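Local coordinates for protein MarR family transcriptional regulator (Staphylococcus epidermidis, PDB 5HLI) that probably represses or activates genes as a dimeric, DNA-binding regulator of the MarR family that senses oxidants through disulfide formation, at residues A[18-21]-A[22-25]. The protein carries 1 engineered substitution. Residues are numbered along the deposited sequence; the frame is centred on the assembly and turned at random.
Sequences SAYN and VSRL
With CG of Y20 turned anti to the backbone N (chi1 -174°) and CG of R24 set anti to its own carbonyl carbon, the tyrosine ring and the arginine chain one helical turn further on are brought against each other. R24 CD lies over one face of the ring in a CH-pi contact, 4.0 Å from its centroid, while CG of R24 touches the ring's CE1 side, 3.5 Å from Y20 CE1. A bend at chi3 carries the guanidinium onward, inclined to the ring by 35°; with CZ 5.0 Å from the Y20 centroid, any cation-pi attraction is weak at most. The guanidinium also runs alongside the N21 amide, the two planes almost parallel, with NH2 of R24 3.2 Å from OD1 of N21. S23 OG sits at the edge of the Y20 ring, near its plane, and donates to Y20 O at 2.7 Å. This carbonyl is gripped twice, since R24 N also reaches Y20 O (2.9 Å) from nearly straight ahead, whereas the hydroxyl comes in from the side at a C=O...OG angle of 117°. The hydroxyl of buried S23 is thus satisfied within the helix. V22 packs CG1 against A19 O at 3.1 Å, while the i to i+4 bonds from V22 N to S18 O and from S23 N to A19 O continue the turn. Around Y20 gather F26, Y30 and Y41 of the second subunit, the last edge-to-face; A19, V22 and S23 rest on helix 126-147 of their own chain. Regular alpha-helical i to i+4 packing here forms part of the long N-terminal helix 2-36, which meets its partner subunit in the helical dimer interface characteristic of MarR-family regulators.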
loop_
_atom_site.group_PDB
_atom_site.type_symbol
_atom_site.label_atom_id
_atom_site.label_comp_id
_atom_site.label_asym_id
_atom_site.label_seq_id
_atom_site.Cartn_x
_atom_site.Cartn_y
_atom_site.Cartn_z
ATOM N N SER A 18 -4.516 -8.244 -6.488
ATOM C CA SER A 18 -5.500 -8.206 -5.412
ATOM C C SER A 18 -4.859 -7.958 -4.055
ATOM O O SER A 18 -5.468 -7.302 -3.203
ATOM C CB SER A 18 -6.301 -9.508 -5.385
ATOM O OG SER A 18 -5.476 -10.609 -5.050
ATOM N N ALA A 19 -3.647 -8.469 -3.832
ATOM C CA ALA A 19 -2.948 -8.184 -2.583
ATOM C C ALA A 19 -2.605 -6.705 -2.476
ATOM O O ALA A 19 -2.712 -6.110 -1.397
ATOM C CB ALA A 19 -1.687 -9.041 -2.475
ATOM N N TYR A 20 -2.187 -6.092 -3.585
ATOM C CA TYR A 20 -1.923 -4.658 -3.586
ATOM C C TYR A 20 -3.198 -3.873 -3.311
ATOM O O TYR A 20 -3.207 -2.946 -2.493
ATOM C CB TYR A 20 -1.311 -4.241 -4.923
ATOM C CG TYR A 20 -0.871 -2.793 -4.993
ATOM C CD1 TYR A 20 -0.555 -2.082 -3.843
ATOM C CD2 TYR A 20 -0.771 -2.140 -6.214
ATOM C CE1 TYR A 20 -0.148 -0.764 -3.907
ATOM C CE2 TYR A 20 -0.368 -0.819 -6.288
ATOM C CZ TYR A 20 -0.058 -0.137 -5.131
ATOM O OH TYR A 20 0.344 1.177 -5.196
ATOM N N ASN A 21 -4.290 -4.239 -3.985
ATOM C CA ASN A 21 -5.532 -3.486 -3.849
ATOM C C ASN A 21 -6.064 -3.536 -2.422
ATOM O O ASN A 21 -6.605 -2.543 -1.921
ATOM C CB ASN A 21 -6.574 -4.010 -4.837
ATOM C CG ASN A 21 -6.417 -3.409 -6.221
ATOM O OD1 ASN A 21 -5.482 -2.649 -6.479
ATOM N ND2 ASN A 21 -7.334 -3.744 -7.120
ATOM N N VAL A 22 -5.917 -4.676 -1.745
ATOM C CA VAL A 22 -6.370 -4.739 -0.360
ATOM C C VAL A 22 -5.381 -4.039 0.569
ATOM O O VAL A 22 -5.787 -3.443 1.575
ATOM C CB VAL A 22 -6.627 -6.197 0.070
ATOM C CG1 VAL A 22 -5.353 -7.010 0.052
ATOM C CG2 VAL A 22 -7.268 -6.242 1.450
ATOM N N SER A 23 -4.082 -4.074 0.251
ATOM C CA SER A 23 -3.116 -3.348 1.068
ATOM C C SER A 23 -3.362 -1.846 1.012
ATOM O O SER A 23 -3.135 -1.144 2.003
ATOM C CB SER A 23 -1.687 -3.672 0.624
ATOM O OG SER A 23 -1.362 -3.011 -0.588
ATOM N N ARG A 24 -3.835 -1.337 -0.131
ATOM C CA ARG A 24 -4.180 0.078 -0.218
ATOM C C ARG A 24 -5.390 0.418 0.644
ATOM O O ARG A 24 -5.505 1.548 1.128
ATOM C CB ARG A 24 -4.433 0.478 -1.672
ATOM C CG ARG A 24 -3.220 0.313 -2.573
ATOM C CD ARG A 24 -3.357 1.101 -3.867
ATOM N NE ARG A 24 -4.438 0.604 -4.714
ATOM C CZ ARG A 24 -4.707 1.075 -5.927
ATOM N NH1 ARG A 24 -3.972 2.055 -6.438
ATOM N NH2 ARG A 24 -5.709 0.567 -6.631
ATOM N N LEU A 25 -6.298 -0.539 0.851
ATOM C CA LEU A 25 -7.431 -0.292 1.737
ATOM C C LEU A 25 -6.993 -0.288 3.196
ATOM O O LEU A 25 -7.487 0.517 3.996
ATOM C CB LEU A 25 -8.522 -1.335 1.501
ATOM C CG LEU A 25 -9.162 -1.316 0.113
ATOM C CD1 LEU A 25 -10.177 -2.434 -0.019
ATOM C CD2 LEU A 25 -9.808 0.034 -0.156
#